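Local coordinates for extracellular solute-binding protein, family 3 (Methylophaga aminisulfidivorans MP, PDB 5SV6), which is of unknown function but adopts a periplasmic binding protein-like architecture and is probably linked to the bacterial methanol dehydrogenase system, at residues Phe130-Pro133 with Gly137-Ile140; Ile211-Ala216 with Val233-Ile238; Val110-Gly113 with Ala118-Asp121; Pro122-Gly127 with Ala281-Glu286. All coordinates share one frame; numbering follows the deposited sequence.

Interaction 1: Phe130-Pro133 with Gly137-Ile140; sequences FIYP and GLDI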
loop_
_atom_site.group_PDB
_atom_site.type_symbol
_atom_site.label_atom_id
_atom_site.label_comp_id
_atom_site.label_asym_id
_atom_site.label_seq_id
_atom_site.Cartn_x
_atom_site.Cartn_y
_atom_site.Cartn_z
ATOM N N PHE A 130 0.204 -11.244 6.479
ATOM C CA PHE A 130 0.227 -11.459 7.923
ATOM C C PHE A 130 1.614 -11.176 8.459
ATOM O O PHE A 130 2.609 -11.644 7.906
ATOM C CB PHE A 130 -0.153 -12.900 8.252
ATOM C CG PHE A 130 -1.523 -13.269 7.793
ATOM C CD1 PHE A 130 -2.635 -12.941 8.562
ATOM C CD2 PHE A 130 -1.709 -13.923 6.584
ATOM C CE1 PHE A 130 -3.906 -13.256 8.131
ATOM C CE2 PHE A 130 -2.975 -14.254 6.151
ATOM C CZ PHE A 130 -4.075 -13.927 6.927
ATOM N N ILE A 131 1.676 -10.398 9.531
ATOM C CA ILE A 131 2.941 -10.009 10.121
ATOM C C ILE A 131 2.906 -10.332 11.612
ATOM O O ILE A 131 2.077 -9.795 12.342
ATOM C CB ILE A 131 3.203 -8.510 9.889
ATOM C CG1 ILE A 131 3.411 -8.247 8.389
ATOM C CG2 ILE A 131 4.409 -8.041 10.706
ATOM C CD1 ILE A 131 3.293 -6.777 7.969
ATOM N N TYR A 132 3.804 -11.210 12.057
ATOM C CA TYR A 132 3.789 -11.710 13.426
ATOM C C TYR A 132 5.200 -12.095 13.891
ATOM O O TYR A 132 6.110 -12.205 13.067
ATOM C CB TYR A 132 2.810 -12.894 13.548
ATOM C CG TYR A 132 3.032 -14.015 12.563
ATOM C CD1 TYR A 132 2.453 -13.981 11.307
ATOM C CD2 TYR A 132 3.801 -15.124 12.902
ATOM C CE1 TYR A 132 2.652 -15.012 10.397
ATOM C CE2 TYR A 132 4.006 -16.157 12.006
ATOM C CZ TYR A 132 3.427 -16.098 10.757
ATOM O OH TYR A 132 3.621 -17.128 9.860
ATOM N N PRO A 133 5.402 -12.282 15.212
ATOM C CA PRO A 133 6.779 -12.542 15.647
ATOM C C PRO A 133 7.290 -13.889 15.160
ATOM O O PRO A 133 6.549 -14.869 15.176
ATOM C CB PRO A 133 6.676 -12.543 17.181
ATOM C CG PRO A 133 5.468 -11.727 17.478
ATOM C CD PRO A 133 4.502 -12.083 16.363
ATOM N N GLY A 137 6.704 -20.259 17.129
ATOM C CA GLY A 137 5.972 -21.447 16.735
ATOM C C GLY A 137 4.571 -21.181 16.215
ATOM O O GLY A 137 3.745 -22.086 16.180
ATOM N N LEU A 138 4.289 -19.946 15.803
ATOM C CA LEU A 138 2.989 -19.649 15.203
ATOM C C LEU A 138 2.841 -20.225 13.784
ATOM O O LEU A 138 3.696 -20.007 12.929
ATOM C CB LEU A 138 2.753 -18.141 15.177
ATOM C CG LEU A 138 2.583 -17.484 16.542
ATOM C CD1 LEU A 138 2.416 -15.985 16.375
ATOM C CD2 LEU A 138 1.376 -18.091 17.255
ATOM N N ASP A 139 1.743 -20.936 13.538
ATOM C CA ASP A 139 1.439 -21.505 12.219
ATOM C C ASP A 139 0.379 -20.650 11.530
ATOM O O ASP A 139 -0.811 -20.867 11.723
ATOM C CB ASP A 139 0.943 -22.956 12.387
ATOM C CG ASP A 139 0.404 -23.580 11.089
ATOM O OD1 ASP A 139 0.440 -22.947 10.005
ATOM O OD2 ASP A 139 -0.055 -24.742 11.163
ATOM N N ILE A 140 0.795 -19.679 10.722
ATOM C CA ILE A 140 -0.192 -18.841 10.041
ATOM C C ILE A 140 0.080 -18.661 8.554
ATOM O O ILE A 140 1.045 -18.010 8.157
ATOM C CB ILE A 140 -0.400 -17.479 10.743
ATOM C CG1 ILE A 140 -1.020 -17.702 12.127
ATOM C CG2 ILE A 140 -1.320 -16.574 9.902
ATOM C CD1 ILE A 140 -1.287 -16.452 12.900
HETATM O O HOH W 1 3.970 -19.695 10.148
HETATM O O HOH W 2 6.312 -17.556 15.245
#
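Phe130 meets Ile140 where the loop after strand 118-133 folds back on the end of that strand, an inner strand of the mixed sheet in this periplasmic binding protein-like fold. The CG2 methyl of Ile140 sits 4.2 Å from the centroid of the Phe130 ring and 21° off its normal, a CH-pi contact over one face, shifted toward the CG side. Trp143 meets the same phenylalanine edge-to-face. At Tyr132, chi1 of 53° puts CG between the backbone N and the carbonyl carbon, and the ring is set obliquely beside two loop residues that both lie on one side of its plane: CD2 lies 3.8 Å from Leu138 CD1, while CE1, diagonally across the ring, lies 3.9 Å from Ile140 CB. The phenol oxygen, OH, reaches a water at 2.6 Å, and this water also donates to Leu138 O and accepts from Ile140 N, joining one side chain to two backbone groups of the loop. Cutting Tyr132 back to an alanine is likely to take away the ring surface on which Leu138 and Ile140 both pack and to leave that water without its phenol partner. Pro133 gives a lighter touch, its CD 4.4 Å from Leu138 CD1. Its carbonyl adds a polar link: a second water donates to Pro133 O at 2.7 Å and accepts from Leu138 N at 3.2 Å.

Interaction 2: Ile211-Ala216 with Val233-Ile238; sequences IAHIWA and VVSEEI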
loop_
_atom_site.group_PDB
_atom_site.type_symbol
_atom_site.label_atom_id
_atom_site.label_comp_id
_atom_site.label_asym_id
_atom_site.label_seq_id
_atom_site.Cartn_x
_atom_site.Cartn_y
_atom_site.Cartn_z
ATOM N N ILE A 211 -1.044 -9.748 15.959
ATOM C CA ILE A 211 -0.703 -9.900 14.544
ATOM C C ILE A 211 -1.161 -8.678 13.765
ATOM O O ILE A 211 -2.056 -7.961 14.199
ATOM C CB ILE A 211 -1.382 -11.162 13.958
ATOM C CG1 ILE A 211 -0.754 -11.569 12.620
ATOM C CG2 ILE A 211 -2.894 -10.954 13.837
ATOM C CD1 ILE A 211 -1.232 -12.925 12.107
ATOM N N ALA A 212 -0.523 -8.424 12.626
ATOM C CA ALA A 212 -0.990 -7.383 11.726
ATOM C C ALA A 212 -1.308 -8.020 10.395
ATOM O O ALA A 212 -0.774 -9.079 10.054
ATOM C CB ALA A 212 0.070 -6.284 11.550
ATOM N N HIS A 213 -2.205 -7.388 9.651
ATOM C CA HIS A 213 -2.460 -7.796 8.277
ATOM C C HIS A 213 -2.479 -6.502 7.491
ATOM O O HIS A 213 -3.397 -5.691 7.641
ATOM C CB HIS A 213 -3.778 -8.565 8.163
ATOM C CG HIS A 213 -4.006 -9.179 6.817
ATOM N ND1 HIS A 213 -4.874 -8.644 5.891
ATOM C CD2 HIS A 213 -3.482 -10.288 6.243
ATOM C CE1 HIS A 213 -4.886 -9.402 4.809
ATOM N NE2 HIS A 213 -4.041 -10.402 4.992
ATOM N N ILE A 214 -1.437 -6.304 6.686
ATOM C CA ILE A 214 -1.106 -4.996 6.121
ATOM C C ILE A 214 -0.707 -5.175 4.671
ATOM O O ILE A 214 -0.082 -6.174 4.325
ATOM C CB ILE A 214 0.137 -4.370 6.840
ATOM C CG1 ILE A 214 -0.047 -4.353 8.350
ATOM C CG2 ILE A 214 0.437 -2.953 6.339
ATOM C CD1 ILE A 214 -1.274 -3.577 8.758
ATOM N N TRP A 215 -1.055 -4.205 3.829
ATOM C CA TRP A 215 -0.575 -4.160 2.450
ATOM C C TRP A 215 0.957 -4.171 2.474
ATOM O O TRP A 215 1.580 -3.282 3.043
ATOM C CB TRP A 215 -1.111 -2.891 1.759
ATOM C CG TRP A 215 -0.614 -2.611 0.368
ATOM C CD1 TRP A 215 0.064 -1.496 -0.049
ATOM C CD2 TRP A 215 -0.800 -3.423 -0.799
ATOM N NE1 TRP A 215 0.311 -1.568 -1.398
ATOM C CE2 TRP A 215 -0.195 -2.746 -1.881
ATOM C CE3 TRP A 215 -1.409 -4.658 -1.035
ATOM C CZ2 TRP A 215 -0.171 -3.271 -3.173
ATOM C CZ3 TRP A 215 -1.393 -5.172 -2.319
ATOM C CH2 TRP A 215 -0.779 -4.480 -3.373
ATOM N N ALA A 216 1.558 -5.190 1.869
ATOM C CA ALA A 216 2.995 -5.426 2.051
ATOM C C ALA A 216 3.926 -4.261 1.663
ATOM O O ALA A 216 4.872 -3.974 2.386
ATOM C CB ALA A 216 3.434 -6.747 1.399
ATOM N N VAL A 233 4.008 -13.035 5.899
ATOM C CA VAL A 233 3.476 -14.075 5.040
ATOM C C VAL A 233 2.399 -13.487 4.145
ATOM O O VAL A 233 1.355 -13.061 4.633
ATOM C CB VAL A 233 2.877 -15.228 5.881
ATOM C CG1 VAL A 233 2.273 -16.295 4.977
ATOM C CG2 VAL A 233 3.946 -15.831 6.795
ATOM N N VAL A 234 2.659 -13.451 2.840
ATOM C CA VAL A 234 1.718 -12.855 1.897
ATOM C C VAL A 234 0.462 -13.711 1.730
ATOM O O VAL A 234 0.552 -14.936 1.563
ATOM C CB VAL A 234 2.370 -12.641 0.514
ATOM C CG1 VAL A 234 1.378 -12.025 -0.435
ATOM C CG2 VAL A 234 3.624 -11.765 0.639
ATOM N N SER A 235 -0.706 -13.072 1.779
ATOM C CA SER A 235 -1.974 -13.796 1.658
ATOM C C SER A 235 -2.142 -14.445 0.291
ATOM O O SER A 235 -1.473 -14.069 -0.669
ATOM C CB SER A 235 -3.168 -12.867 1.894
ATOM O OG SER A 235 -3.486 -12.772 3.265
ATOM N N GLU A 236 -3.045 -15.420 0.224
ATOM C CA GLU A 236 -3.452 -16.026 -1.038
ATOM C C GLU A 236 -4.165 -14.969 -1.887
ATOM O O GLU A 236 -4.740 -14.022 -1.342
ATOM C CB GLU A 236 -4.353 -17.248 -0.774
ATOM C CG GLU A 236 -3.578 -18.455 -0.219
ATOM C CD GLU A 236 -4.467 -19.519 0.441
ATOM O OE1 GLU A 236 -5.710 -19.414 0.375
ATOM O OE2 GLU A 236 -3.907 -20.459 1.043
ATOM N N GLU A 237 -4.132 -15.125 -3.209
ATOM C CA GLU A 237 -4.719 -14.117 -4.110
ATOM C C GLU A 237 -6.187 -13.830 -3.810
ATOM O O GLU A 237 -6.604 -12.670 -3.731
ATOM C CB GLU A 237 -4.552 -14.515 -5.585
ATOM C CG GLU A 237 -5.098 -13.466 -6.567
ATOM C CD GLU A 237 -4.580 -13.641 -7.986
ATOM O OE1 GLU A 237 -4.262 -14.784 -8.373
ATOM O OE2 GLU A 237 -4.484 -12.630 -8.715
ATOM N N ILE A 238 -6.974 -14.891 -3.652
ATOM C CA ILE A 238 -8.392 -14.748 -3.342
ATOM C C ILE A 238 -8.733 -15.551 -2.094
ATOM O O ILE A 238 -8.615 -16.774 -2.092
ATOM C CB ILE A 238 -9.269 -15.257 -4.508
ATOM C CG1 ILE A 238 -8.806 -14.650 -5.835
ATOM C CG2 ILE A 238 -10.745 -14.959 -4.256
ATOM C CD1 ILE A 238 -9.054 -13.170 -5.953
#
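His213 and Ser235 meet through a single side-chain hydrogen bond that reaches past an intervening strand of the mixed beta sheet: strands 211-215 and 230-234 both pair antiparallel with strand 118-133, which runs between them. The CA atoms of His213 and Ser235, the nearest pair in register, are 8.9 Å apart, so the backbones do not meet and side chains must close the distance. The packed part of the contact is small and buried. With CG anti to the backbone N (chi1 -172°), the imidazole reaches forward until its NE2 is 3.0 Å from Ser235 OG. The hydroxyl oxygen lies at the ring edge, in its plane, and the bond is nearly straight at 170°. At the other ring nitrogen, ND1 is hydrogen-bonded to Ser162 OG, so a serine hydroxyl holds each nitrogen and the ring's rotation is fixed from two sides. Trp143 meets the histidine ring edge-to-face, and Phe130 packs on both His213 and Ser235. Beyond this core the two segments drift apart. Glu236 is exposed and turns to Asn142, whereas Glu237 forms salt bridges with Lys125 and Arg248, both away from strand 211-215. Elsewhere Ala216 and Val234 both touch Pro289, yet they only near one another, the methyl CB of Ala216 staying 5.1 Å from Val234 CG2.

Interaction 3: Val110-Gly113 with Ala118-Asp121; sequences VDKG and ATSD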
loop_
_atom_site.group_PDB
_atom_site.type_symbol
_atom_site.label_atom_id
_atom_site.label_comp_id
_atom_site.label_asym_id
_atom_site.label_seq_id
_atom_site.Cartn_x
_atom_site.Cartn_y
_atom_site.Cartn_z
ATOM N N VAL A 110 -1.728 3.165 -8.352
ATOM C CA VAL A 110 -3.130 2.835 -8.097
ATOM C C VAL A 110 -3.341 1.383 -8.522
ATOM O O VAL A 110 -2.490 0.811 -9.216
ATOM C CB VAL A 110 -4.122 3.754 -8.864
ATOM C CG1 VAL A 110 -3.924 5.232 -8.485
ATOM C CG2 VAL A 110 -4.011 3.543 -10.372
ATOM N N ASP A 111 -4.451 0.774 -8.107
ATOM C CA ASP A 111 -4.767 -0.571 -8.592
ATOM C C ASP A 111 -4.948 -0.527 -10.108
ATOM O O ASP A 111 -5.543 0.413 -10.635
ATOM C CB ASP A 111 -6.061 -1.110 -7.979
ATOM C CG ASP A 111 -5.948 -1.403 -6.488
ATOM O OD1 ASP A 111 -4.826 -1.399 -5.940
ATOM O OD2 ASP A 111 -7.006 -1.653 -5.863
ATOM N N LYS A 112 -4.434 -1.535 -10.805
ATOM C CA LYS A 112 -4.686 -1.667 -12.239
ATOM C C LYS A 112 -6.192 -1.625 -12.503
ATOM O O LYS A 112 -6.959 -2.239 -11.781
ATOM C CB LYS A 112 -4.118 -2.991 -12.751
ATOM C CG LYS A 112 -4.449 -3.274 -14.215
ATOM C CD LYS A 112 -3.936 -2.159 -15.129
ATOM C CE LYS A 112 -4.477 -2.317 -16.546
ATOM N NZ LYS A 112 -3.982 -1.262 -17.480
ATOM N N GLY A 113 -6.620 -0.878 -13.515
ATOM C CA GLY A 113 -8.024 -0.884 -13.886
ATOM C C GLY A 113 -8.948 -0.015 -13.042
ATOM O O GLY A 113 -10.170 -0.088 -13.209
ATOM N N ALA A 118 -7.023 6.393 -16.523
ATOM C CA ALA A 118 -6.374 5.378 -17.349
ATOM C C ALA A 118 -5.183 4.819 -16.572
ATOM O O ALA A 118 -4.469 5.571 -15.895
ATOM C CB ALA A 118 -5.925 5.962 -18.696
ATOM N N THR A 119 -4.968 3.509 -16.652
ATOM C CA THR A 119 -3.879 2.889 -15.910
ATOM C C THR A 119 -2.871 2.247 -16.864
ATOM O O THR A 119 -3.238 1.684 -17.893
ATOM C CB THR A 119 -4.375 1.828 -14.899
ATOM O OG1 THR A 119 -5.322 0.969 -15.540
ATOM C CG2 THR A 119 -5.038 2.492 -13.700
ATOM N N SER A 120 -1.604 2.337 -16.499
ATOM C CA SER A 120 -0.532 1.782 -17.302
ATOM C C SER A 120 -0.559 0.262 -17.199
ATOM O O SER A 120 -1.296 -0.302 -16.375
ATOM C CB SER A 120 0.805 2.282 -16.755
ATOM O OG SER A 120 1.090 1.641 -15.520
ATOM N N ASP A 121 0.249 -0.400 -18.021
ATOM C CA ASP A 121 0.606 -1.789 -17.750
ATOM C C ASP A 121 1.074 -1.846 -16.297
ATOM O O ASP A 121 1.799 -0.952 -15.833
ATOM C CB ASP A 121 1.754 -2.261 -18.662
ATOM C CG ASP A 121 1.406 -2.196 -20.140
ATOM O OD1 ASP A 121 0.218 -2.341 -20.482
ATOM O OD2 ASP A 121 2.323 -1.981 -20.968
HETATM O O HOH W 3 -2.300 -1.775 -19.875
#
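Thr119 meets both Lys112 and Gly113 where the chain leaves strand 106-111, turns, and enters strand 118-133; the two strands are not partners of each other here, but each pairs antiparallel with strand 247-257 in the mixed sheet. Hydrogen bonds carry the contact. Gly113 N donates to Thr119 OG1 over 3.0 Å at an N-H...O angle of 157°, and chi1 of 47°, which sets OG1 between the backbone N and the carbonyl carbon, presents the oxygen to that amide. The same oxygen takes a second, weak bond of 3.2 Å from Lys112 NZ. The lysine chain, bent at chi2, curls over the threonine so that its ammonium also reaches the backbone beyond: NZ donates to Ser120 O at 3.1 Å, from above the carbonyl plane (64° out of it), and weakly to Thr119 O, also at 3.1 Å. A water completes the polar set, accepting from Lys112 NZ and donating to Asp121 OD1 at 2.7 Å, a bridge between two opposite charges that do not touch directly. The apolar contribution is methyl against methyl, Val110 CG2 lying 3.6 Å from Thr119 CG2. With a valine at this position the threonine hydroxyl would be gone, which would probably leave the Gly113 amide without its acceptor and the lysine ammonium with one partner fewer. Around the turn, strand 247-257 pairs with both segments, bonding Val110 to Ser254 and Ser120 to Ile255, while helix 262-274 packs on Ala118 and Ser120 through Leu265 and Leu272.

Interaction 4: Pro122-Gly127 with Ala281-Glu286; sequences PYYKSG and AVLKDE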
loop_
_atom_site.group_PDB
_atom_site.type_symbol
_atom_site.label_atom_id
_atom_site.label_comp_id
_atom_site.label_asym_id
_atom_site.label_seq_id
_atom_site.Cartn_x
_atom_site.Cartn_y
_atom_site.Cartn_z
ATOM N N PRO A 122 0.648 -2.881 -15.558
ATOM C CA PRO A 122 1.087 -3.014 -14.159
ATOM C C PRO A 122 2.610 -3.119 -14.081
ATOM O O PRO A 122 3.197 -3.827 -14.901
ATOM C CB PRO A 122 0.461 -4.337 -13.709
ATOM C CG PRO A 122 -0.628 -4.625 -14.693
ATOM C CD PRO A 122 -0.209 -3.995 -15.996
ATOM N N TYR A 123 3.245 -2.422 -13.142
ATOM C CA TYR A 123 4.697 -2.533 -13.024
ATOM C C TYR A 123 5.120 -3.385 -11.829
ATOM O O TYR A 123 6.295 -3.704 -11.675
ATOM C CB TYR A 123 5.400 -1.160 -13.062
ATOM C CG TYR A 123 5.033 -0.201 -11.938
ATOM C CD1 TYR A 123 3.949 0.666 -12.051
ATOM C CD2 TYR A 123 5.802 -0.136 -10.790
ATOM C CE1 TYR A 123 3.623 1.548 -11.024
ATOM C CE2 TYR A 123 5.502 0.741 -9.772
ATOM C CZ TYR A 123 4.413 1.578 -9.884
ATOM O OH TYR A 123 4.131 2.439 -8.848
ATOM N N TYR A 124 4.152 -3.744 -10.986
ATOM C CA TYR A 124 4.336 -4.851 -10.037
ATOM C C TYR A 124 3.027 -5.368 -9.480
ATOM O O TYR A 124 1.979 -4.765 -9.658
ATOM C CB TYR A 124 5.290 -4.502 -8.880
ATOM C CG TYR A 124 4.815 -3.445 -7.883
ATOM C CD1 TYR A 124 4.541 -3.780 -6.558
ATOM C CD2 TYR A 124 4.692 -2.114 -8.254
ATOM C CE1 TYR A 124 4.127 -2.816 -5.640
ATOM C CE2 TYR A 124 4.291 -1.142 -7.347
ATOM C CZ TYR A 124 4.012 -1.498 -6.041
ATOM O OH TYR A 124 3.622 -0.523 -5.142
ATOM N N LYS A 125 3.117 -6.481 -8.771
ATOM C CA LYS A 125 1.973 -7.033 -8.067
ATOM C C LYS A 125 2.431 -7.401 -6.657
ATOM O O LYS A 125 3.506 -7.984 -6.464
ATOM C CB LYS A 125 1.452 -8.264 -8.820
ATOM C CG LYS A 125 0.157 -8.896 -8.262
ATOM C CD LYS A 125 -0.195 -10.145 -9.086
ATOM C CE LYS A 125 -1.460 -10.824 -8.581
ATOM N NZ LYS A 125 -1.855 -11.950 -9.465
ATOM N N SER A 126 1.640 -7.036 -5.659
ATOM C CA SER A 126 1.961 -7.454 -4.299
ATOM C C SER A 126 0.676 -7.826 -3.581
ATOM O O SER A 126 -0.374 -7.917 -4.202
ATOM C CB SER A 126 2.732 -6.358 -3.555
ATOM O OG SER A 126 3.340 -6.888 -2.392
ATOM N N GLY A 127 0.762 -8.084 -2.286
ATOM C CA GLY A 127 -0.423 -8.474 -1.547
ATOM C C GLY A 127 -0.411 -8.024 -0.105
ATOM O O GLY A 127 0.618 -7.587 0.413
ATOM N N ALA A 281 14.298 -3.225 -9.171
ATOM C CA ALA A 281 15.390 -3.141 -8.200
ATOM C C ALA A 281 15.043 -2.260 -6.999
ATOM O O ALA A 281 15.342 -2.604 -5.863
ATOM C CB ALA A 281 16.664 -2.651 -8.865
ATOM N N VAL A 282 14.417 -1.123 -7.262
ATOM C CA VAL A 282 13.947 -0.247 -6.195
ATOM C C VAL A 282 12.959 -0.984 -5.298
ATOM O O VAL A 282 13.061 -0.939 -4.072
ATOM C CB VAL A 282 13.269 1.021 -6.771
ATOM C CG1 VAL A 282 12.487 1.768 -5.687
ATOM C CG2 VAL A 282 14.309 1.927 -7.407
ATOM N N LEU A 283 12.008 -1.672 -5.918
ATOM C CA LEU A 283 10.959 -2.347 -5.175
ATOM C C LEU A 283 11.531 -3.461 -4.306
ATOM O O LEU A 283 11.138 -3.644 -3.167
ATOM C CB LEU A 283 9.929 -2.926 -6.142
ATOM C CG LEU A 283 9.128 -1.923 -6.962
ATOM C CD1 LEU A 283 8.342 -2.649 -8.027
ATOM C CD2 LEU A 283 8.215 -1.127 -6.048
ATOM N N LYS A 284 12.475 -4.200 -4.866
ATOM C CA LYS A 284 13.108 -5.320 -4.176
ATOM C C LYS A 284 13.986 -4.813 -3.030
ATOM O O LYS A 284 13.987 -5.376 -1.936
ATOM C CB LYS A 284 13.946 -6.094 -5.197
ATOM C CG LYS A 284 14.501 -7.429 -4.750
ATOM C CD LYS A 284 14.888 -8.227 -5.996
ATOM C CE LYS A 284 15.457 -9.596 -5.652
ATOM N NZ LYS A 284 16.641 -9.476 -4.763
ATOM N N ASP A 285 14.721 -3.737 -3.280
ATOM C CA ASP A 285 15.534 -3.115 -2.237
ATOM C C ASP A 285 14.684 -2.645 -1.065
ATOM O O ASP A 285 15.093 -2.733 0.095
ATOM C CB ASP A 285 16.308 -1.937 -2.810
ATOM C CG ASP A 285 17.049 -1.167 -1.755
ATOM O OD1 ASP A 285 18.136 -1.630 -1.355
ATOM O OD2 ASP A 285 16.545 -0.100 -1.333
ATOM N N GLU A 286 13.495 -2.144 -1.379
ATOM C CA GLU A 286 12.553 -1.714 -0.354
ATOM C C GLU A 286 12.077 -2.883 0.520
ATOM O O GLU A 286 11.667 -2.679 1.662
ATOM C CB GLU A 286 11.356 -1.013 -1.012
ATOM C CG GLU A 286 10.292 -0.504 -0.029
ATOM C CD GLU A 286 10.695 0.760 0.739
ATOM O OE1 GLU A 286 11.758 1.355 0.449
ATOM O OE2 GLU A 286 9.924 1.166 1.636
#
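Tyr124 and Leu283 join the long strand 118-133 to the C-terminal helix 276-286, a helix-on-sheet packing contact of the alpha/beta architecture. Followed outward, the tyrosine meets the leucine almost at once: CB lies 3.7 Å from Leu283 CD1, and CG is closer still, 3.6 Å from the same methyl. Chi1 of 67° places CG between the backbone N and the carbonyl carbon, which turns the ring so that one face looks at the helix. Along one rim CD2 remains 3.7 Å from Leu283 CD1; one bond further out CE2 passes to the other branch, 4.1 Å from Leu283 CD2, and CZ, bearing the hydroxyl, is last, 4.2 Å from Leu283 CD2. That second methyl stands over the middle of the ring, 4.1 Å from its centroid and 10° off the normal, a CH-pi contact. The two methyls divide the tyrosine between them, CD1 at its root and CD2 above its ring, while the CZ atom of Tyr123 lies at the edge, in the ring plane. Tyr124 also touches Phe66 of helix 66-77 and Pro217 of helix 216-224, and its backbone pairs with Gln253 of strand 247-257, so strand and helix 276-286 meet among two further helices.

In the fold
Strand 118-133 ties the four contacts together. Along it come interaction 3 at its start, interaction 4 in its middle and interaction 1 at its end, with interaction 2 linking the strands that pair with its last residues. Interactions 1 and 3 lie on opposite sides of the chain's centre, their own centres about 32 Å apart, consistent with a strand that passes between the two lobes of a solute-binding protein. Interactions 1 and 2 touch, their centres about 11 Å apart. Interactions 2 and 4 meet through the Lys125–Glu237 salt bridge. In sequence, interaction 3 closes first, and both 1 and 2 nest inside the long loop closed by interaction 4, which brings the C-terminal helix back to the shared strand.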